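Local coordinates for thioesterase (Streptomyces coelicolor, PDB 3QMW), which probably hydrolyses thioester bonds as an alpha/beta hydrolase-fold thioesterase of the prodiginine biosynthetic pathway, at residues P24-A29 against A58-Q63; R32-P37 against Y99-H104; D77-L82 against L185-R190; H128-G133 against T204-A209; A209-A214 against G237-L242. One frame throughout, in Å; residues are numbered along the deposited sequence.

In the fold
Contacts 1, 2 and 4 lie on one parallel sheet, whose strands run in the order 57-61, 31-36, 99-104, 129-132, 203-208, 230-235. Contacts 1 and 2 are joined by the bond from Leu33 N to Ala58 O (2.8 Å), contacts 2 and 4 by that from Phe130 N to Leu101 O (2.7 Å). Contact 5, sharing Ala209 with contact 4, holds the Asp and His of a probable Ser-His-Asp triad; His104 of contact 2 reaches it through NE2 to His239 O (2.7 Å). Contact 3 joins two helices outside the sheet, its centre about 22 Å from that of contact 5. Contact 1 is the farthest from contact 5, about 27 Å between their centres.

Contact 1 (P24-A29 against A58-Q63); sequences PDPAAA and AVVPVQ
Pro26 and Ala58 bring the two backbones together, their CA atoms 5.4 Å apart, where an irregular loop folds over the beginning of 58-63. The loop reverses through a type I beta turn from Asp25 to Ala28, closed by the bond from Ala28 N to Asp25 O (2.8 Å). A second bond, from Ala27 N to Asp25 OD1 (3.2 Å), makes an Asx turn; the N-H comes from above the carboxylate plane, 66° out of it. The opposing residues 58-61 are extended, in strand 57-61, within this chain the outermost on one side of the parallel sheet of this alpha/beta hydrolase fold, with strand 31-36 as neighbour; 24-29 is the loop leading into that neighbour. Across the contact the meeting is wholly apolar. Ala58 carries most of it, its methyl pointing at the loop and met by three residues of it. Ala29 CB comes closest, 3.5 Å from Ala58 CB, methyl against methyl. Pro26 offers its backbone CA to the same methyl, at 3.8 Å from Ala58 CB. The ring atom Pro24 CG touches Ala58 CB more loosely, at 4.3 Å. Farther along, Val60 CG2 meets Pro26 CB at 4.1 Å, one branch against the flank of the ring; this branch stands anti to the carbonyl carbon, beside the backbone N. Phe12 of the second subunit packs on Val60, and Arg14 of that subunit on Pro26.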
# COMPACT_ATOMS: atom_id res chain seq x y z
N PRO D 24 4.73 -16.49 -3.43
CA PRO D 24 6.05 -16.98 -3.04
C PRO D 24 5.97 -18.13 -2.04
O PRO D 24 4.97 -18.27 -1.32
CB PRO D 24 6.72 -15.75 -2.41
CG PRO D 24 5.60 -14.86 -1.99
CD PRO D 24 4.47 -15.13 -2.94
N ASP D 25 7.01 -18.97 -2.04
CA ASP D 25 7.21 -20.01 -1.03
C ASP D 25 7.60 -19.30 0.28
O ASP D 25 8.58 -18.53 0.29
CB ASP D 25 8.32 -20.95 -1.51
CG ASP D 25 8.46 -22.22 -0.65
OD1 ASP D 25 7.82 -22.33 0.43
OD2 ASP D 25 9.24 -23.11 -1.07
N PRO D 26 6.85 -19.54 1.38
CA PRO D 26 7.21 -18.99 2.69
C PRO D 26 8.64 -19.32 3.15
O PRO D 26 9.21 -18.58 3.95
CB PRO D 26 6.19 -19.63 3.62
CG PRO D 26 5.01 -19.87 2.78
CD PRO D 26 5.54 -20.22 1.43
N ALA D 27 9.20 -20.41 2.65
CA ALA D 27 10.60 -20.76 2.80
C ALA D 27 11.55 -19.86 2.04
O ALA D 27 12.63 -19.57 2.49
CB ALA D 27 10.81 -22.15 2.39
N ALA D 28 11.14 -19.46 0.86
CA ALA D 28 12.00 -18.73 -0.05
C ALA D 28 11.68 -17.24 -0.06
O ALA D 28 11.98 -16.54 -1.00
CB ALA D 28 11.92 -19.31 -1.44
N ALA D 29 11.04 -16.78 0.98
CA ALA D 29 10.66 -15.40 1.05
C ALA D 29 11.58 -14.55 1.92
O ALA D 29 11.87 -14.88 3.04
CB ALA D 29 9.25 -15.32 1.55
N ALA D 58 6.05 -12.99 2.24
CA ALA D 58 5.10 -14.09 2.17
C ALA D 58 4.15 -13.95 3.36
O ALA D 58 4.59 -13.93 4.51
CB ALA D 58 5.82 -15.45 2.22
N VAL D 59 2.86 -13.82 3.06
CA VAL D 59 1.82 -13.66 4.08
C VAL D 59 1.44 -15.05 4.56
O VAL D 59 0.95 -15.87 3.76
CB VAL D 59 0.57 -12.98 3.52
CG1 VAL D 59 -0.53 -12.95 4.57
CG2 VAL D 59 0.92 -11.57 3.05
N VAL D 60 1.68 -15.30 5.85
CA VAL D 60 1.42 -16.61 6.43
C VAL D 60 0.41 -16.48 7.58
O VAL D 60 0.79 -16.31 8.75
CB VAL D 60 2.73 -17.29 6.90
CG1 VAL D 60 2.48 -18.76 7.16
CG2 VAL D 60 3.81 -17.14 5.85
N PRO D 61 -0.89 -16.56 7.25
CA PRO D 61 -1.89 -16.44 8.29
C PRO D 61 -1.96 -17.69 9.17
O PRO D 61 -1.66 -18.81 8.71
CB PRO D 61 -3.19 -16.24 7.51
CG PRO D 61 -2.77 -15.95 6.11
CD PRO D 61 -1.52 -16.70 5.93
N VAL D 62 -2.32 -17.50 10.43
CA VAL D 62 -2.35 -18.60 11.37
C VAL D 62 -3.80 -18.98 11.65
O VAL D 62 -4.60 -18.15 12.12
CB VAL D 62 -1.62 -18.23 12.66
CG1 VAL D 62 -1.27 -19.51 13.43
CG2 VAL D 62 -0.37 -17.41 12.35
N GLN D 63 -4.14 -20.22 11.33
CA GLN D 63 -5.46 -20.78 11.64
C GLN D 63 -5.41 -21.48 13.00
O GLN D 63 -4.76 -22.52 13.15
CB GLN D 63 -5.91 -21.76 10.57
CG GLN D 63 -7.36 -22.15 10.70
CD GLN D 63 -8.30 -21.20 9.97
OE1 GLN D 63 -8.54 -20.06 10.41
NE2 GLN D 63 -8.89 -21.69 8.88

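Contact 2 (R32-P37 against Y99-H104); sequences RLVCFP and YALFGH
Val34 and Leu101 face each other as one rung of two parallel strands, neighbours in the central sheet of the alpha/beta hydrolase fold, whose segment axes run 19° apart. Side chains alternate between the sheet faces. On one face Leu101 CD2 approaches Val34 CB at 4.0 Å, and the same methyl touches Phe36 CE1 at 4.3 Å. Phe36 CG is anti to the carbonyl carbon (chi1 -67°), and the ring lies obliquely to Leu101 CD2; Leu110 and Ala111 of helix 106-120 also pack on it. On the other face Leu33 CD1 lies 4.1 Å from Ala100 CB. The same methyl also touches Phe102 CB. The Phe102 ring turns its edge to Cys35, with CB near the ring plane. Backbone bonds zip the pair together: Ala100 N to Arg32 O, Val34 N to Ala100 O, Phe102 N to Val34 O and Phe36 N to Phe102 O. Gly103, opposite Phe36, belongs to a GxSxG pattern consistent with a nucleophile elbow, and the following His104 has ND1 bonded to Ser132 OG and NE2 to His239 O. Phe102 O accepts the N-H of Phe36 at 2.8 Å (Phe36 N to Phe102 O) and a CA-H contact from Cys35 CA at 3.3 Å.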
# COMPACT_ATOMS: atom_id res chain seq x y z
N ARG D 32 8.67 -12.92 6.07
CA ARG D 32 7.40 -13.63 6.26
C ARG D 32 6.55 -12.81 7.22
O ARG D 32 7.05 -12.35 8.24
CB ARG D 32 7.64 -15.03 6.85
CG ARG D 32 8.24 -16.05 5.86
CD ARG D 32 9.77 -15.86 5.64
NE ARG D 32 10.51 -16.01 6.88
CZ ARG D 32 10.75 -17.17 7.48
NH1 ARG D 32 11.41 -17.19 8.62
NH2 ARG D 32 10.34 -18.32 6.95
N LEU D 33 5.27 -12.59 6.88
CA LEU D 33 4.38 -11.85 7.77
C LEU D 33 3.33 -12.77 8.39
O LEU D 33 2.44 -13.27 7.69
CB LEU D 33 3.69 -10.69 7.04
CG LEU D 33 2.83 -9.78 7.92
CD1 LEU D 33 3.70 -8.98 8.87
CD2 LEU D 33 2.00 -8.86 7.05
N VAL D 34 3.46 -12.95 9.71
CA VAL D 34 2.66 -13.90 10.47
C VAL D 34 1.46 -13.16 11.06
O VAL D 34 1.59 -12.31 11.94
CB VAL D 34 3.52 -14.54 11.58
CG1 VAL D 34 2.72 -15.52 12.40
CG2 VAL D 34 4.75 -15.23 10.97
N CYS D 35 0.28 -13.52 10.56
CA CYS D 35 -0.92 -12.74 10.78
C CYS D 35 -1.93 -13.45 11.69
O CYS D 35 -2.29 -14.60 11.43
CB CYS D 35 -1.57 -12.44 9.43
SG CYS D 35 -0.47 -11.70 8.18
N PHE D 36 -2.40 -12.76 12.72
CA PHE D 36 -3.32 -13.31 13.71
C PHE D 36 -4.69 -12.68 13.62
O PHE D 36 -4.80 -11.45 13.63
CB PHE D 36 -2.76 -13.11 15.10
CG PHE D 36 -1.52 -13.90 15.36
CD1 PHE D 36 -0.30 -13.26 15.52
CD2 PHE D 36 -1.57 -15.29 15.39
CE1 PHE D 36 0.86 -14.00 15.74
CE2 PHE D 36 -0.42 -16.04 15.61
CZ PHE D 36 0.80 -15.40 15.79
N PRO D 37 -5.75 -13.51 13.53
CA PRO D 37 -7.09 -12.97 13.36
C PRO D 37 -7.71 -12.46 14.64
O PRO D 37 -7.13 -12.55 15.71
CB PRO D 37 -7.90 -14.18 12.85
CG PRO D 37 -6.89 -15.21 12.47
CD PRO D 37 -5.75 -14.98 13.39
N TYR D 99 11.16 -12.24 9.87
CA TYR D 99 9.73 -12.33 10.00
C TYR D 99 9.21 -11.19 10.86
O TYR D 99 9.99 -10.51 11.54
CB TYR D 99 9.35 -13.67 10.64
CG TYR D 99 9.62 -13.75 12.13
CD1 TYR D 99 10.93 -13.76 12.62
CD2 TYR D 99 8.58 -13.82 13.05
CE1 TYR D 99 11.19 -13.83 13.98
CE2 TYR D 99 8.83 -13.89 14.42
CZ TYR D 99 10.14 -13.90 14.88
OH TYR D 99 10.38 -13.97 16.25
N ALA D 100 7.91 -10.96 10.81
CA ALA D 100 7.25 -9.99 11.68
C ALA D 100 5.85 -10.47 12.06
O ALA D 100 5.38 -11.50 11.58
CB ALA D 100 7.18 -8.63 11.01
N LEU D 101 5.19 -9.70 12.92
CA LEU D 101 3.91 -10.11 13.48
C LEU D 101 2.88 -9.03 13.23
O LEU D 101 3.12 -7.86 13.55
CB LEU D 101 4.04 -10.37 15.00
CG LEU D 101 5.16 -11.34 15.43
CD1 LEU D 101 5.36 -11.33 16.93
CD2 LEU D 101 4.90 -12.77 14.88
N PHE D 102 1.76 -9.45 12.65
CA PHE D 102 0.52 -8.67 12.63
C PHE D 102 -0.59 -9.36 13.43
O PHE D 102 -0.83 -10.56 13.28
CB PHE D 102 -0.01 -8.46 11.21
CG PHE D 102 -1.36 -7.81 11.22
CD1 PHE D 102 -1.47 -6.44 11.37
CD2 PHE D 102 -2.51 -8.57 11.20
CE1 PHE D 102 -2.72 -5.84 11.45
CE2 PHE D 102 -3.76 -7.97 11.29
CZ PHE D 102 -3.86 -6.61 11.40
N GLY D 103 -1.32 -8.57 14.22
CA GLY D 103 -2.51 -9.07 14.87
C GLY D 103 -3.57 -8.00 14.98
O GLY D 103 -3.26 -6.84 15.22
N HIS D 104 -4.82 -8.36 14.80
CA HIS D 104 -5.88 -7.42 14.98
C HIS D 104 -6.69 -7.81 16.17
O HIS D 104 -7.20 -8.88 16.23
CB HIS D 104 -6.77 -7.41 13.76
CG HIS D 104 -7.95 -6.50 13.88
ND1 HIS D 104 -7.83 -5.14 13.97
CD2 HIS D 104 -9.27 -6.76 13.92
CE1 HIS D 104 -9.02 -4.60 14.09
NE2 HIS D 104 -9.91 -5.56 14.07

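Contact 3 (D77-L82 against L185-R190); sequences DTMEPL and LRACER
The carboxylate of Asp77 and the guanidinium of Arg186 are turned almost perpendicular, their planes 79° apart, and the acid reaches the guanidinium obliquely. One oxygen does the work: Asp77 OD2 lies 2.6 Å from Arg186 NE in a salt bridge whose hydrogen-bond component is weak, bent to 120° at the hydrogen. The two side chains run side by side and point the same way, so aliphatic parts also touch, with Asp77 CB 3.7 Å from Arg186 CG. The arginine is extended from CG to NE, whereas Asp77 has CG between the backbone N and the carbonyl carbon (chi1 69°), which sets CG alongside the arginine stem. An alanine in place of Arg186 would probably leave the Asp77 carboxylate without this positive mate and open a gap beside Asp77 CB. Deeper in, Ala187 is the centre of the apolar part. Met79, bent at chi2 and chi3, brings CE to 3.5 Å from Ala187 CB, and the same methyl lies 4.4 Å from Cys188 SG. Leu110 and Glu113 of helix 106-120 pack on Met79, while Met106 of that helix packs on Cys188. The contact therefore joins the start of helix 79-91, where Thr78 holds the N-cap position, to the final part of helix 178-189, a helix-to-helix junction outside the central sheet of the alpha/beta hydrolase fold.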
# COMPACT_ATOMS: atom_id res chain seq x y z
N ASP D 77 -9.02 -21.58 25.45
CA ASP D 77 -9.58 -20.42 26.15
C ASP D 77 -8.56 -19.73 27.07
O ASP D 77 -8.92 -18.81 27.81
CB ASP D 77 -10.86 -20.80 26.92
CG ASP D 77 -10.58 -21.70 28.13
OD1 ASP D 77 -10.52 -22.94 27.95
OD2 ASP D 77 -10.44 -21.17 29.25
N THR D 78 -7.30 -20.15 27.00
CA THR D 78 -6.23 -19.60 27.84
C THR D 78 -5.07 -19.11 26.97
O THR D 78 -4.60 -19.83 26.07
CB THR D 78 -5.71 -20.65 28.87
OG1 THR D 78 -6.82 -21.19 29.61
CG2 THR D 78 -4.72 -20.02 29.86
N MET D 79 -4.60 -17.89 27.24
CA MET D 79 -3.72 -17.18 26.31
C MET D 79 -2.31 -17.77 26.17
O MET D 79 -1.81 -17.87 25.05
CB MET D 79 -3.63 -15.70 26.69
CG MET D 79 -2.88 -14.82 25.68
SD MET D 79 -3.54 -14.80 23.99
CE MET D 79 -5.16 -14.08 24.27
N GLU D 80 -1.66 -18.15 27.28
CA GLU D 80 -0.26 -18.60 27.21
C GLU D 80 -0.03 -20.01 26.66
O GLU D 80 0.91 -20.23 25.90
CB GLU D 80 0.48 -18.44 28.55
CG GLU D 80 1.98 -18.15 28.34
CD GLU D 80 2.87 -18.59 29.50
OE1 GLU D 80 2.85 -19.80 29.85
OE2 GLU D 80 3.60 -17.73 30.06
N PRO D 81 -0.87 -20.99 27.05
CA PRO D 81 -0.76 -22.25 26.30
C PRO D 81 -0.92 -22.03 24.78
O PRO D 81 -0.19 -22.62 23.98
CB PRO D 81 -1.90 -23.13 26.86
CG PRO D 81 -2.69 -22.24 27.79
CD PRO D 81 -1.78 -21.12 28.20
N LEU D 82 -1.88 -21.18 24.41
CA LEU D 82 -2.10 -20.84 23.00
C LEU D 82 -0.85 -20.22 22.39
O LEU D 82 -0.34 -20.70 21.37
CB LEU D 82 -3.28 -19.89 22.86
CG LEU D 82 -3.75 -19.54 21.45
CD1 LEU D 82 -3.93 -20.79 20.61
CD2 LEU D 82 -5.03 -18.74 21.52
N LEU D 185 -12.60 -15.09 22.99
CA LEU D 185 -12.81 -13.94 23.88
C LEU D 185 -12.38 -14.21 25.33
O LEU D 185 -12.07 -13.28 26.07
CB LEU D 185 -14.28 -13.49 23.87
CG LEU D 185 -14.73 -12.40 22.89
CD1 LEU D 185 -16.19 -12.11 23.13
CD2 LEU D 185 -13.92 -11.11 23.05
N ARG D 186 -12.38 -15.47 25.73
CA ARG D 186 -12.04 -15.83 27.10
C ARG D 186 -10.55 -15.66 27.36
O ARG D 186 -10.15 -15.27 28.45
CB ARG D 186 -12.46 -17.27 27.40
CG ARG D 186 -11.92 -17.77 28.72
CD ARG D 186 -12.80 -18.80 29.38
NE ARG D 186 -12.04 -19.51 30.40
CZ ARG D 186 -12.53 -20.00 31.53
NH1 ARG D 186 -11.72 -20.62 32.38
NH2 ARG D 186 -13.83 -19.85 31.82
N ALA D 187 -9.73 -15.94 26.35
CA ALA D 187 -8.30 -15.70 26.48
C ALA D 187 -7.98 -14.20 26.60
O ALA D 187 -6.88 -13.85 26.98
CB ALA D 187 -7.57 -16.31 25.33
N CYS D 188 -8.94 -13.33 26.28
CA CYS D 188 -8.73 -11.88 26.32
C CYS D 188 -9.23 -11.21 27.59
O CYS D 188 -8.88 -10.07 27.87
CB CYS D 188 -9.44 -11.20 25.14
SG CYS D 188 -8.75 -11.61 23.53
N GLU D 189 -10.06 -11.92 28.35
CA GLU D 189 -10.74 -11.32 29.50
C GLU D 189 -10.36 -11.98 30.83
O GLU D 189 -10.56 -11.40 31.89
CB GLU D 189 -12.25 -11.38 29.26
CG GLU D 189 -12.67 -10.69 27.95
CD GLU D 189 -14.12 -10.92 27.57
OE1 GLU D 189 -14.70 -11.95 27.98
OE2 GLU D 189 -14.70 -10.08 26.85
N ARG D 190 -9.83 -13.20 30.73
CA ARG D 190 -9.20 -13.91 31.85
C ARG D 190 -7.69 -13.66 31.84
O ARG D 190 -6.96 -14.15 32.70
CB ARG D 190 -9.43 -15.43 31.72
CG ARG D 190 -10.89 -15.87 31.55
CD ARG D 190 -11.75 -15.57 32.78
NE ARG D 190 -11.26 -16.26 33.97
CZ ARG D 190 -11.75 -16.08 35.20
NH1 ARG D 190 -12.77 -15.24 35.42
NH2 ARG D 190 -11.23 -16.75 36.22

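Contact 4 (H128-G133 against T204-A209); sequences HLFVSG and TAFSAA
Thr204 OG1 is gripped by two groups: His128 NE2 donates to it within the contact, and Glu258 OE1 of helix 246-258 shares a hydrogen bond with it. The modelled distance from His128 NE2 to Thr204 OG1, 2.5 Å, is very short, and at this resolution its exact length carries little weight; the hydroxyl oxygen sits at the edge of the imidazole, near its plane. The first torsion, -39°, sets OG1 beside the backbone N, where His128 NE2 meets it. The imidazole also leans over a neighbour, His128 CD2 lying 3.3 Å above the plane of the Phe130 ring and offset toward its rim. Phe130 and Thr204 lie side by side and point the same way, with Phe130 CD1 3.9 Å from Thr204 CB. The row continues on this face of the sheet: Phe130 CD1 comes to the edge of the Phe206 ring, 4.3 Å from Phe206 CE2, and beyond it Ser132 CB meets Phe206 CB at 3.7 Å. Ser132 OG itself bonds to His104 ND1. On the reverse face Val131 CG2 rests on Ala205 CB, also 3.7 Å away. Four backbone bonds hold the strands in register, from Thr204 N to Leu129 O, Val131 N to Thr204 O, Phe206 N to Val131 O and Gly133 N to Phe206 O. Leu251 of helix 246-258 packs on Phe206, and Leu255 on Phe130. The segment axes run 12° apart; parallel neighbouring strands with a helix packed on one face fit the central sheet of an alpha/beta hydrolase fold.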
# COMPACT_ATOMS: atom_id res chain seq x y z
N HIS D 128 9.44 -6.50 13.01
CA HIS D 128 8.43 -5.50 13.34
C HIS D 128 7.25 -6.14 14.05
O HIS D 128 7.04 -7.34 13.94
CB HIS D 128 7.95 -4.81 12.05
CG HIS D 128 7.70 -3.35 12.21
ND1 HIS D 128 8.60 -2.40 11.79
CD2 HIS D 128 6.67 -2.67 12.77
CE1 HIS D 128 8.14 -1.20 12.07
NE2 HIS D 128 6.97 -1.33 12.67
N LEU D 129 6.50 -5.34 14.79
CA LEU D 129 5.26 -5.78 15.42
C LEU D 129 4.13 -4.82 15.07
O LEU D 129 4.17 -3.65 15.44
CB LEU D 129 5.44 -5.87 16.95
CG LEU D 129 4.18 -6.15 17.78
CD1 LEU D 129 3.57 -7.49 17.42
CD2 LEU D 129 4.50 -6.10 19.26
N PHE D 130 3.11 -5.33 14.39
CA PHE D 130 1.93 -4.55 14.03
C PHE D 130 0.72 -5.02 14.82
O PHE D 130 0.46 -6.23 14.91
CB PHE D 130 1.63 -4.69 12.54
CG PHE D 130 2.81 -4.45 11.67
CD1 PHE D 130 3.15 -3.16 11.29
CD2 PHE D 130 3.58 -5.50 11.23
CE1 PHE D 130 4.24 -2.93 10.48
CE2 PHE D 130 4.67 -5.29 10.42
CZ PHE D 130 5.00 -4.01 10.04
N VAL D 131 -0.03 -4.08 15.37
CA VAL D 131 -1.23 -4.40 16.11
C VAL D 131 -2.31 -3.38 15.78
O VAL D 131 -2.10 -2.19 15.94
CB VAL D 131 -1.00 -4.41 17.66
CG1 VAL D 131 0.26 -5.18 18.03
CG2 VAL D 131 -0.95 -2.98 18.23
N SER D 132 -3.46 -3.86 15.32
CA SER D 132 -4.56 -2.96 15.01
C SER D 132 -5.77 -3.26 15.90
O SER D 132 -5.93 -4.39 16.36
CB SER D 132 -4.94 -3.06 13.54
OG SER D 132 -5.24 -4.39 13.17
N GLY D 133 -6.58 -2.24 16.14
CA GLY D 133 -7.79 -2.36 16.94
C GLY D 133 -7.62 -3.06 18.28
O GLY D 133 -8.51 -3.77 18.73
N THR D 204 4.32 -0.89 15.61
CA THR D 204 3.38 0.03 14.99
C THR D 204 1.96 -0.36 15.36
O THR D 204 1.57 -1.51 15.20
CB THR D 204 3.53 0.03 13.47
OG1 THR D 204 4.91 -0.06 13.11
CG2 THR D 204 2.90 1.30 12.88
N ALA D 205 1.18 0.61 15.85
CA ALA D 205 -0.16 0.35 16.33
C ALA D 205 -1.19 1.19 15.60
O ALA D 205 -0.99 2.39 15.39
CB ALA D 205 -0.25 0.60 17.83
N PHE D 206 -2.31 0.57 15.22
CA PHE D 206 -3.34 1.23 14.47
C PHE D 206 -4.58 1.42 15.30
O PHE D 206 -5.13 0.47 15.84
CB PHE D 206 -3.70 0.43 13.23
CG PHE D 206 -2.55 0.21 12.31
CD1 PHE D 206 -2.34 1.06 11.23
CD2 PHE D 206 -1.67 -0.83 12.52
CE1 PHE D 206 -1.26 0.87 10.37
CE2 PHE D 206 -0.58 -1.03 11.67
CZ PHE D 206 -0.39 -0.18 10.59
N SER D 207 -5.02 2.67 15.40
CA SER D 207 -6.28 3.00 16.02
C SER D 207 -7.29 3.23 14.92
O SER D 207 -6.92 3.30 13.75
CB SER D 207 -6.13 4.25 16.90
OG SER D 207 -5.38 5.25 16.24
N ALA D 208 -8.56 3.32 15.30
CA ALA D 208 -9.65 3.61 14.39
C ALA D 208 -10.56 4.63 15.06
O ALA D 208 -10.79 4.56 16.26
CB ALA D 208 -10.40 2.34 14.06
N ALA D 209 -11.04 5.60 14.33
CA ALA D 209 -11.83 6.65 14.90
C ALA D 209 -13.16 6.23 15.48
O ALA D 209 -13.62 6.77 16.46
CB ALA D 209 -12.01 7.70 13.93

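Contact 5 (A209-A214 against G237-L242); sequences AADPIA and GNHFFL
Ala210 and Asn238 approach to 4.5 Å between CA atoms, where two irregular loops run nearly alongside, the directions of their touching parts 9° apart. One backbone bond ties them, from Ala210 N to Gly237 O at 2.7 Å. The principal side-chain meeting is between Asp211 and His239. His239 ND1 donates to Asp211 OD1 over 3.3 Å, with an angle of 145° at the hydrogen. The oxygen is met on its syn side, somewhat out of the carboxylate plane, and itself lies in the imidazole plane, although carboxylate and ring planes stand 81° apart. Asp211 OD1 is also approached from its own loop, by weak bonds from Ile213 N and Ala214 N. Ile213 crosses the imidazole obliquely, its CB 3.6 Å from His239 ND1. On the ring's other nitrogen, NE2 bonds to Ser105 OG; Ser105, His239 and Asp211 are thus consistent with the catalytic triad of an alpha/beta hydrolase. An alanine in place of Asp211 would probably leave His239 ND1 without its carboxylate acceptor and the imidazole less firmly fixed in rotation. His239 itself sits within a type I beta turn from Asn238 to Phe241, with Phe241 N bonded to Asn238 O. The loop 209-214 links strand 203-208 to helix 216-220. The loop residues 237-242 lie between strand 230-235 and helix 246-258, whose Ser247 and Leu251 pack on Phe241 and Leu242 respectively.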
# COMPACT_ATOMS: atom_id res chain seq x y z
N ALA D 209 -11.04 5.60 14.33
CA ALA D 209 -11.83 6.65 14.90
C ALA D 209 -13.16 6.23 15.48
O ALA D 209 -13.62 6.77 16.46
CB ALA D 209 -12.01 7.70 13.93
N ALA D 210 -13.80 5.28 14.84
CA ALA D 210 -15.13 4.85 15.19
C ALA D 210 -15.12 3.62 16.06
O ALA D 210 -16.05 2.84 16.02
CB ALA D 210 -15.93 4.61 13.97
N ASP D 211 -14.03 3.40 16.76
CA ASP D 211 -13.84 2.25 17.62
C ASP D 211 -13.79 2.58 19.10
O ASP D 211 -12.89 3.25 19.55
CB ASP D 211 -12.52 1.63 17.21
CG ASP D 211 -12.25 0.39 17.91
OD1 ASP D 211 -13.17 -0.13 18.53
OD2 ASP D 211 -11.12 -0.10 17.83
N PRO D 212 -14.72 2.08 19.88
CA PRO D 212 -14.68 2.21 21.34
C PRO D 212 -13.66 1.31 22.03
O PRO D 212 -12.98 1.74 22.95
CB PRO D 212 -16.10 1.82 21.77
CG PRO D 212 -16.94 1.99 20.56
CD PRO D 212 -16.05 1.67 19.40
N ILE D 213 -13.54 0.07 21.56
CA ILE D 213 -12.75 -0.95 22.25
C ILE D 213 -11.24 -0.72 22.08
O ILE D 213 -10.44 -1.29 22.82
CB ILE D 213 -13.14 -2.39 21.78
CG1 ILE D 213 -14.66 -2.58 21.80
CG2 ILE D 213 -12.47 -3.46 22.65
CD1 ILE D 213 -15.35 -2.04 23.06
N ALA D 214 -10.86 0.10 21.10
CA ALA D 214 -9.47 0.54 20.96
C ALA D 214 -9.41 2.03 20.61
O ALA D 214 -9.27 2.39 19.44
CB ALA D 214 -8.75 -0.30 19.92
N GLY D 237 -12.72 4.63 10.68
CA GLY D 237 -13.59 3.46 10.68
C GLY D 237 -13.66 2.79 12.04
O GLY D 237 -13.27 3.38 13.06
N ASN D 238 -14.14 1.55 12.04
CA ASN D 238 -14.56 0.88 13.26
C ASN D 238 -13.66 -0.29 13.65
O ASN D 238 -12.66 -0.57 13.00
CB ASN D 238 -16.04 0.47 13.14
CG ASN D 238 -16.30 -0.56 12.04
OD1 ASN D 238 -15.42 -1.35 11.68
ND2 ASN D 238 -17.52 -0.58 11.53
N HIS D 239 -14.01 -0.96 14.74
CA HIS D 239 -13.26 -2.11 15.23
C HIS D 239 -13.08 -3.20 14.16
O HIS D 239 -12.11 -3.95 14.21
CB HIS D 239 -13.98 -2.70 16.46
CG HIS D 239 -13.16 -3.67 17.24
ND1 HIS D 239 -12.44 -3.30 18.36
CD2 HIS D 239 -12.95 -5.00 17.08
CE1 HIS D 239 -11.83 -4.37 18.86
NE2 HIS D 239 -12.12 -5.41 18.10
N PHE D 240 -14.01 -3.28 13.21
CA PHE D 240 -13.99 -4.32 12.17
C PHE D 240 -13.62 -3.83 10.76
O PHE D 240 -13.82 -4.55 9.77
CB PHE D 240 -15.33 -5.05 12.14
CG PHE D 240 -15.41 -6.20 13.09
CD1 PHE D 240 -16.05 -6.08 14.31
CD2 PHE D 240 -14.83 -7.42 12.75
CE1 PHE D 240 -16.12 -7.15 15.20
CE2 PHE D 240 -14.89 -8.50 13.63
CZ PHE D 240 -15.54 -8.36 14.85
N PHE D 241 -13.05 -2.63 10.66
CA PHE D 241 -12.59 -2.09 9.37
C PHE D 241 -11.84 -3.13 8.50
O PHE D 241 -11.96 -3.12 7.27
CB PHE D 241 -11.72 -0.83 9.57
CG PHE D 241 -10.34 -1.10 10.14
CD1 PHE D 241 -9.35 -1.70 9.37
CD2 PHE D 241 -10.01 -0.70 11.42
CE1 PHE D 241 -8.08 -1.93 9.89
CE2 PHE D 241 -8.74 -0.91 11.95
CZ PHE D 241 -7.78 -1.53 11.19
N LEU D 242 -11.10 -4.03 9.16
CA LEU D 242 -10.22 -5.00 8.51
C LEU D 242 -10.89 -5.86 7.44
O LEU D 242 -10.22 -6.33 6.52
CB LEU D 242 -9.60 -5.93 9.57
CG LEU D 242 -8.45 -6.82 9.11
CD1 LEU D 242 -7.34 -5.95 8.57
CD2 LEU D 242 -7.95 -7.69 10.22